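Local coordinates for protein hydrolase (Burkholderia cenocepacia, PDB 4QKU) that probably hydrolyses fumarylacetoacetate to fumarate and acetoacetate, the last step of phenylalanine and tyrosine breakdown, as a metal-dependent enzyme of the FAH family, at residues 68-73 with 109-114; 239-244 with 310-315; 251-256 with 320-325. All coordinates share one frame; numbering follows the deposited sequence.

The three contacts sample both parts of the chain. Contact 1 lies in the N-terminal fumarylacetoacetase region, its centre about 26 Å from that of the chain, whereas contacts 2 and 3 belong to the C-terminal FAH region. Contact 3 sits near the middle, its centre about 6 Å from the chain centre, and carries Asp256, a ligand of the bound sodium ion; contacts 1 and 2 lie away from the metal and substrate sites. Contacts 2 and 3 alternate along the chain: 239-244 leads into the strand holding 251-256, and 310-315 into the strand holding 320-325. Their nearest atoms are about 11 Å apart. Contact 1 closes before either opens, its centre about 29 Å from that of contact 3.

Contact 1: residues 68-73 with 109-114; sequences AALARA and SALFSR
Leu70 and Leu111 point their side chains at each other from two helices, and the methyl ends meet tip to tip, with Leu70 CD1 4.1 Å from Leu111 CD2. The same Leu111 methyl also lies 4.2 Å from Leu70 CD2, so it faces the forked end of Leu70 as a whole. Both leucines have CG anti to the backbone N (chi1 -151° in Leu70, -166° in Leu111), which extends each branch across a gap of 10.6 Å between Leu70 CA and Leu111 CA. Phe112 joins from beside Leu111. Its ring reaches the second Leu70 methyl with its rim: Leu70 CD2 is near the ring plane, 4.4 Å from Phe112 CE2. This is apolar packing between the short helix 67-72, which follows strand 63-66 of the N-terminal antiparallel sheet, and the C-terminal part of helix 98-111. Val65 of that strand touches both Leu70 and Phe112, while Leu119 of helix 117-120 packs on all three contact residues. Further on, Ser113 OG donates a 2.7 Å hydrogen bond back to Ser109 O. The Phe112 ring also meets Trp26, their planes inclined at about 30°.

Contact 2: residues 239-244 with 310-315; sequences IACEDA and LRHAGK
Cys241 meets His312 through its sulfur, which lies 3.5 Å from His312 CD2. The sulfur-aromatic contact is oblique: Cys241 SG is 4.3 Å from the centroid of the His312 imidazole, in a direction 51° off the ring normal. Cys241 SG is anti to its own backbone N (chi1 -174°), and this carries the sulfur across to the other loop.

Packing against the backbone makes up the rest. Cys241 SG lies 3.6 Å from Arg311 O and touches Leu310 O as well.

The hydrogen bonds are made within the loop or to other parts of the fold. Asp243 N bonds to Ala240 O at 2.9 Å, forming a turn at Cys241 and Glu242. His312 NE2 bonds to Thr348 OG1, and the ring stacks on His316; Leu310 O accepts from Gln351 NE2.

Helix 349-357 touches both segments, with Ala354 against Cys241 and Ala350 against His312. The contact is loop-to-loop packing beside this helix, joining the connections that lead into strands 248-259 and 317-327 of the C-terminal FAH region.

Contact 3: residues 251-256 with 320-325; sequences MVLLND and IALEVT. With NA (sodium ion), chain H.
Segments 251-256 and 320-325, each mostly strand, face each other without sharing a backbone hydrogen bond, Leu253 CA standing 9.1 Å from Leu322 CA, and the two segments meet through side chains alone. Met251 and Ile320 meet end to end. The terminal methyl Met251 CE comes to 3.8 Å from Ile320 CD1, and the sulfur, Met251 SD, is 4.1 Å from the same methyl. The bend at the last torsion (chi3 55°) turns Met251 CE toward Ile320 CD1. Two residues further along each segment, Leu253 and Leu322 behave differently: they pass alongside, running opposite ways, and touch with one branch each, Leu253 CD2 lying 3.8 Å from Leu322 CD2. All four side chains are apolar and buried.

The contact joins two beta-sheets of the C-terminal FAH region. Strand 248-259 lies between strands 219-229 and 280-288 in one mixed sheet, whereas strand 317-327 pairs with 335-341 and 412-421 in the other. Backbone bonds from Leu253 to Ser283 and from Leu254 to Glu224 hold the first strand in its own sheet. Cys419 of strand 412-421 packs on Ile320, and Ile374 in a loop packs on Leu322.

Beyond the packed residues, the first segment runs into the metal site. Asp256 binds the sodium ion through OD1 at 2.4 Å. Thr280 OG1 and the carbonyl oxygens of Trp257, Lys276 and Ala279 supply the other ligands. The second oxygen, Asp256 OD2, lies close to the carboxylates of Glu222 and Asp149; with Asp256 and Glu224 they are predicted calcium ligands, while the sodium ion occupies what is probably the magnesium site.

Contact 1: residues 68-73 with 109-114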
loop_
_atom_site.group_PDB
_atom_site.type_symbol
_atom_site.label_atom_id
_atom_site.label_comp_id
_atom_site.label_asym_id
_atom_site.label_seq_id
_atom_site.Cartn_x
_atom_site.Cartn_y
_atom_site.Cartn_z
ATOM N N ALA B 68 10.286 15.314 -23.395
ATOM C CA ALA B 68 11.038 14.419 -24.279
ATOM C C ALA B 68 11.414 15.115 -25.563
ATOM O O ALA B 68 12.581 15.115 -25.948
ATOM C CB ALA B 68 10.233 13.162 -24.601
ATOM N N ALA B 69 10.415 15.751 -26.179
ATOM C CA ALA B 69 10.606 16.520 -27.417
ATOM C C ALA B 69 11.591 17.659 -27.238
ATOM O O ALA B 69 12.404 17.940 -28.121
ATOM C CB ALA B 69 9.284 17.073 -27.924
ATOM N N LEU B 70 11.514 18.313 -26.093
ATOM C CA LEU B 70 12.428 19.412 -25.792
ATOM C C LEU B 70 13.854 18.875 -25.664
ATOM O O LEU B 70 14.809 19.512 -26.133
ATOM C CB LEU B 70 11.978 20.139 -24.520
ATOM C CG LEU B 70 12.310 21.613 -24.382
ATOM C CD1 LEU B 70 11.661 22.448 -25.481
ATOM C CD2 LEU B 70 11.875 22.104 -23.003
ATOM N N ALA B 71 13.990 17.684 -25.068
ATOM C CA ALA B 71 15.305 17.054 -24.897
ATOM C C ALA B 71 15.897 16.622 -26.245
ATOM O O ALA B 71 17.070 16.886 -26.519
ATOM C CB ALA B 71 15.223 15.881 -23.954
ATOM N N ARG B 72 15.070 16.027 -27.103
ATOM C CA ARG B 72 15.518 15.638 -28.441
ATOM C C ARG B 72 16.037 16.843 -29.224
ATOM O O ARG B 72 17.014 16.718 -29.955
ATOM C CB ARG B 72 14.414 14.922 -29.215
ATOM C CG ARG B 72 14.338 13.447 -28.887
ATOM C CD ARG B 72 13.419 12.699 -29.840
ATOM N NE ARG B 72 12.030 13.085 -29.599
ATOM C CZ ARG B 72 11.243 12.549 -28.653
ATOM N NH1 ARG B 72 9.996 12.984 -28.503
ATOM N NH2 ARG B 72 11.678 11.567 -27.846
ATOM N N ALA B 73 15.394 18.002 -29.052
ATOM C CA ALA B 73 15.835 19.262 -29.678
ATOM C C ALA B 73 17.035 19.930 -29.001
ATOM O O ALA B 73 17.491 20.968 -29.454
ATOM C CB ALA B 73 14.682 20.243 -29.737
ATOM N N SER B 109 12.442 27.695 -16.943
ATOM C CA SER B 109 12.206 29.103 -16.628
ATOM C C SER B 109 12.962 30.060 -17.570
ATOM O O SER B 109 12.424 31.073 -17.984
ATOM C CB SER B 109 12.580 29.415 -15.195
ATOM O OG SER B 109 12.159 30.719 -14.870
ATOM N N ALA B 110 14.200 29.719 -17.903
ATOM C CA ALA B 110 15.030 30.569 -18.755
ATOM C C ALA B 110 14.519 30.548 -20.173
ATOM O O ALA B 110 14.333 31.560 -20.790
ATOM C CB ALA B 110 16.484 30.118 -18.703
ATOM N N LEU B 111 14.236 29.367 -20.662
ATOM C CA LEU B 111 13.773 29.194 -22.041
ATOM C C LEU B 111 12.424 29.858 -22.342
ATOM O O LEU B 111 12.218 30.376 -23.443
ATOM C CB LEU B 111 13.691 27.700 -22.359
ATOM C CG LEU B 111 13.545 27.383 -23.850
ATOM C CD1 LEU B 111 14.791 27.839 -24.616
ATOM C CD2 LEU B 111 13.263 25.907 -24.062
ATOM N N PHE B 112 11.513 29.830 -21.370
ATOM C CA PHE B 112 10.161 30.316 -21.593
ATOM C C PHE B 112 9.950 31.700 -21.070
ATOM O O PHE B 112 8.849 32.220 -21.153
ATOM C CB PHE B 112 9.128 29.347 -21.018
ATOM C CG PHE B 112 9.010 28.080 -21.807
ATOM C CD1 PHE B 112 8.289 28.062 -22.984
ATOM C CD2 PHE B 112 9.667 26.930 -21.403
ATOM C CE1 PHE B 112 8.197 26.917 -23.747
ATOM C CE2 PHE B 112 9.581 25.778 -22.157
ATOM C CZ PHE B 112 8.836 25.772 -23.337
ATOM N N SER B 113 11.024 32.308 -20.566
ATOM C CA SER B 113 11.036 33.727 -20.225
ATOM C C SER B 113 10.847 34.604 -21.466
ATOM O O SER B 113 11.496 34.394 -22.503
ATOM C CB SER B 113 12.349 34.112 -19.558
ATOM O OG SER B 113 12.331 33.778 -18.205
ATOM N N ARG B 114 10.023 35.632 -21.317
ATOM C CA ARG B 114 9.543 36.410 -22.457
ATOM C C ARG B 114 10.631 36.842 -23.449
ATOM O O ARG B 114 10.371 36.938 -24.651
ATOM C CB ARG B 114 8.786 37.638 -21.969
ATOM C CG ARG B 114 7.768 38.146 -22.970
ATOM C CD ARG B 114 7.410 39.614 -22.826
ATOM N NE ARG B 114 6.568 39.894 -21.670
ATOM C CZ ARG B 114 5.246 39.749 -21.651
ATOM N NH1 ARG B 114 4.577 39.296 -22.727
ATOM N NH2 ARG B 114 4.591 40.053 -20.534
#

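Contact 2: residues 239-244 with 310-315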
loop_
_atom_site.group_PDB
_atom_site.type_symbol
_atom_site.label_atom_id
_atom_site.label_comp_id
_atom_site.label_asym_id
_atom_site.label_seq_id
_atom_site.Cartn_x
_atom_site.Cartn_y
_atom_site.Cartn_z
ATOM N N ILE B 239 14.032 9.076 8.842
ATOM C CA ILE B 239 14.324 10.417 8.306
ATOM C C ILE B 239 14.112 11.408 9.433
ATOM O O ILE B 239 13.018 11.450 10.011
ATOM C CB ILE B 239 13.389 10.789 7.133
ATOM C CG1 ILE B 239 13.430 9.728 6.020
ATOM C CG2 ILE B 239 13.778 12.140 6.551
ATOM C CD1 ILE B 239 12.310 9.842 5.024
ATOM N N ALA B 240 15.171 12.143 9.774
ATOM C CA ALA B 240 15.140 13.150 10.840
ATOM C C ALA B 240 14.190 14.243 10.433
ATOM O O ALA B 240 14.130 14.607 9.247
ATOM C CB ALA B 240 16.517 13.729 11.064
ATOM N N CYS B 241 13.398 14.729 11.372
ATOM C CA CYS B 241 12.397 15.738 11.059
ATOM C C CYS B 241 12.979 16.901 10.258
ATOM O O CYS B 241 12.370 17.370 9.326
ATOM C CB CYS B 241 11.746 16.251 12.338
ATOM S SG CYS B 241 10.400 17.376 11.989
ATOM N N GLU B 242 14.183 17.311 10.606
ATOM C CA GLU B 242 14.861 18.429 9.956
ATOM C C GLU B 242 15.323 18.145 8.507
ATOM O O GLU B 242 15.584 19.077 7.756
ATOM C CB GLU B 242 16.093 18.833 10.786
ATOM C CG GLU B 242 17.187 17.765 10.768
ATOM C CD GLU B 242 18.331 17.994 11.763
ATOM O OE1 GLU B 242 19.188 18.907 11.580
ATOM O OE2 GLU B 242 18.382 17.187 12.718
ATOM N N ASP B 243 15.500 16.879 8.146
ATOM C CA ASP B 243 15.906 16.523 6.798
ATOM C C ASP B 243 14.702 16.188 5.947
ATOM O O ASP B 243 14.852 15.985 4.737
ATOM C CB ASP B 243 16.820 15.285 6.801
ATOM C CG ASP B 243 18.132 15.501 7.589
ATOM O OD1 ASP B 243 18.628 16.646 7.662
ATOM O OD2 ASP B 243 18.666 14.509 8.142
ATOM N N ALA B 244 13.511 16.131 6.553
ATOM C CA ALA B 244 12.335 15.535 5.888
ATOM C C ALA B 244 11.939 16.193 4.596
ATOM O O ALA B 244 11.625 15.526 3.633
ATOM C CB ALA B 244 11.126 15.490 6.832
ATOM N N LEU B 310 10.031 14.912 16.778
ATOM C CA LEU B 310 9.053 15.593 15.954
ATOM C C LEU B 310 9.230 17.100 15.849
ATOM O O LEU B 310 8.453 17.752 15.152
ATOM C CB LEU B 310 7.631 15.262 16.454
ATOM C CG LEU B 310 7.187 13.771 16.344
ATOM C CD1 LEU B 310 5.948 13.438 17.162
ATOM C CD2 LEU B 310 6.965 13.420 14.893
ATOM N N ARG B 311 10.204 17.683 16.553
ATOM C CA ARG B 311 10.358 19.142 16.553
ATOM C C ARG B 311 11.122 19.617 15.338
ATOM O O ARG B 311 12.007 18.922 14.866
ATOM C CB ARG B 311 11.104 19.622 17.791
ATOM C CG ARG B 311 10.323 19.425 19.060
ATOM C CD ARG B 311 11.223 19.568 20.274
ATOM N NE ARG B 311 10.583 19.006 21.461
ATOM C CZ ARG B 311 11.134 18.984 22.668
ATOM N NH1 ARG B 311 12.344 19.459 22.861
ATOM N NH2 ARG B 311 10.459 18.493 23.686
ATOM N N HIS B 312 10.752 20.794 14.827
ATOM C CA HIS B 312 11.576 21.492 13.824
ATOM C C HIS B 312 11.514 23.008 13.959
ATOM O O HIS B 312 10.471 23.572 14.277
ATOM C CB HIS B 312 11.242 21.069 12.378
ATOM C CG HIS B 312 9.782 21.147 12.028
ATOM N ND1 HIS B 312 8.884 21.958 12.695
ATOM C CD2 HIS B 312 9.075 20.523 11.056
ATOM C CE1 HIS B 312 7.685 21.808 12.157
ATOM N NE2 HIS B 312 7.771 20.946 11.163
ATOM N N ALA B 313 12.655 23.645 13.715
ATOM C CA ALA B 313 12.790 25.100 13.682
ATOM C C ALA B 313 12.285 25.621 12.352
ATOM O O ALA B 313 12.386 24.951 11.321
ATOM C CB ALA B 313 14.253 25.486 13.800
ATOM N N GLY B 314 11.755 26.834 12.372
ATOM C CA GLY B 314 11.413 27.527 11.151
ATOM C C GLY B 314 9.982 27.320 10.715
ATOM O O GLY B 314 9.138 26.867 11.482
ATOM N N LYS B 315 9.723 27.661 9.467
ATOM C CA LYS B 315 8.395 27.711 8.923
ATOM C C LYS B 315 8.222 26.505 8.035
ATOM O O LYS B 315 8.997 26.305 7.083
ATOM C CB LYS B 315 8.236 29.010 8.140
ATOM C CG LYS B 315 8.517 30.228 9.000
ATOM C CD LYS B 315 8.451 31.527 8.212
ATOM C CE LYS B 315 8.562 32.715 9.147
ATOM N NZ LYS B 315 8.188 33.986 8.453
#

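Contact 3: residues 251-256 with 320-325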
loop_
_atom_site.group_PDB
_atom_site.type_symbol
_atom_site.label_atom_id
_atom_site.label_comp_id
_atom_site.label_asym_id
_atom_site.label_seq_id
_atom_site.Cartn_x
_atom_site.Cartn_y
_atom_site.Cartn_z
ATOM N N MET B 251 3.493 18.449 -4.303
ATOM C CA MET B 251 2.167 18.281 -3.727
ATOM C C MET B 251 1.106 18.205 -4.818
ATOM O O MET B 251 1.309 18.667 -5.940
ATOM C CB MET B 251 1.820 19.454 -2.818
ATOM C CG MET B 251 2.605 19.539 -1.523
ATOM S SD MET B 251 2.038 20.866 -0.400
ATOM C CE MET B 251 0.305 20.460 -0.236
ATOM N N VAL B 252 -0.019 17.608 -4.457
ATOM C CA VAL B 252 -1.190 17.519 -5.304
ATOM C C VAL B 252 -2.421 17.676 -4.426
ATOM O O VAL B 252 -2.334 17.594 -3.187
ATOM C CB VAL B 252 -1.289 16.147 -6.026
ATOM C CG1 VAL B 252 -0.160 15.963 -7.041
ATOM C CG2 VAL B 252 -1.319 14.987 -5.043
ATOM N N LEU B 253 -3.576 17.836 -5.064
ATOM C CA LEU B 253 -4.836 17.829 -4.338
ATOM C C LEU B 253 -5.302 16.399 -4.280
ATOM O O LEU B 253 -5.015 15.597 -5.183
ATOM C CB LEU B 253 -5.882 18.677 -5.046
ATOM C CG LEU B 253 -5.468 20.121 -5.307
ATOM C CD1 LEU B 253 -6.505 20.817 -6.164
ATOM C CD2 LEU B 253 -5.296 20.858 -4.010
ATOM N N LEU B 254 -6.053 16.077 -3.232
ATOM C CA LEU B 254 -6.411 14.694 -2.945
ATOM C C LEU B 254 -7.830 14.616 -2.382
ATOM O O LEU B 254 -8.117 15.198 -1.355
ATOM C CB LEU B 254 -5.400 14.097 -1.969
ATOM C CG LEU B 254 -5.467 12.581 -1.648
ATOM C CD1 LEU B 254 -4.112 12.086 -1.180
ATOM C CD2 LEU B 254 -6.489 12.254 -0.572
ATOM N N ASN B 255 -8.704 13.904 -3.099
ATOM C CA ASN B 255 -10.036 13.664 -2.661
ATOM C C ASN B 255 -10.098 12.240 -2.190
ATOM O O ASN B 255 -10.063 11.309 -2.989
ATOM C CB ASN B 255 -11.039 13.895 -3.789
ATOM C CG ASN B 255 -12.477 13.828 -3.302
ATOM O OD1 ASN B 255 -12.749 13.445 -2.152
ATOM N ND2 ASN B 255 -13.409 14.203 -4.171
ATOM N N ASP B 256 -10.194 12.074 -0.874
ATOM C CA ASP B 256 -10.271 10.749 -0.300
ATOM C C ASP B 256 -11.721 10.376 -0.152
ATOM O O ASP B 256 -12.283 10.449 0.948
ATOM C CB ASP B 256 -9.570 10.641 1.041
ATOM C CG ASP B 256 -9.612 9.212 1.596
ATOM O OD1 ASP B 256 -9.810 8.264 0.797
ATOM O OD2 ASP B 256 -9.491 9.029 2.818
ATOM N N ILE B 320 -2.023 27.750 1.200
ATOM C CA ILE B 320 -2.688 27.259 -0.004
ATOM C C ILE B 320 -4.168 27.388 0.247
ATOM O O ILE B 320 -4.720 26.672 1.083
ATOM C CB ILE B 320 -2.367 25.788 -0.287
ATOM C CG1 ILE B 320 -0.853 25.578 -0.432
ATOM C CG2 ILE B 320 -3.050 25.346 -1.573
ATOM C CD1 ILE B 320 -0.424 24.134 -0.514
ATOM N N ALA B 321 -4.790 28.346 -0.442
ATOM C CA ALA B 321 -6.246 28.492 -0.416
ATOM C C ALA B 321 -6.864 27.262 -1.099
ATOM O O ALA B 321 -6.346 26.790 -2.122
ATOM C CB ALA B 321 -6.665 29.750 -1.128
ATOM N N LEU B 322 -7.916 26.719 -0.492
ATOM C CA LEU B 322 -8.536 25.494 -0.993
ATOM C C LEU B 322 -10.019 25.707 -1.102
ATOM O O LEU B 322 -10.610 26.379 -0.264
ATOM C CB LEU B 322 -8.277 24.309 -0.042
ATOM C CG LEU B 322 -6.822 23.901 0.091
ATOM C CD1 LEU B 322 -6.602 23.027 1.309
ATOM C CD2 LEU B 322 -6.365 23.200 -1.176
ATOM N N GLU B 323 -10.620 25.104 -2.112
ATOM C CA GLU B 323 -12.054 25.188 -2.297
ATOM C C GLU B 323 -12.608 23.882 -2.841
ATOM O O GLU B 323 -11.972 23.178 -3.634
ATOM C CB GLU B 323 -12.394 26.332 -3.247
ATOM C CG GLU B 323 -13.889 26.527 -3.477
ATOM C CD GLU B 323 -14.236 27.826 -4.181
ATOM O OE1 GLU B 323 -13.406 28.319 -4.980
ATOM O OE2 GLU B 323 -15.340 28.371 -3.919
ATOM N N VAL B 324 -13.812 23.559 -2.394
ATOM C CA VAL B 324 -14.565 22.427 -2.946
ATOM C C VAL B 324 -15.857 22.935 -3.570
ATOM O O VAL B 324 -16.567 23.745 -2.970
ATOM C CB VAL B 324 -14.912 21.380 -1.869
ATOM C CG1 VAL B 324 -15.621 20.196 -2.501
ATOM C CG2 VAL B 324 -13.668 20.936 -1.124
ATOM N N THR B 325 -16.155 22.448 -4.771
ATOM C CA THR B 325 -17.460 22.697 -5.404
ATOM C C THR B 325 -18.201 21.396 -5.689
ATOM O O THR B 325 -17.588 20.332 -5.839
ATOM C CB THR B 325 -17.313 23.489 -6.714
ATOM O OG1 THR B 325 -16.755 22.646 -7.731
ATOM C CG2 THR B 325 -16.411 24.713 -6.505
HETATM NA NA NA H . -11.016 7.029 -0.851
#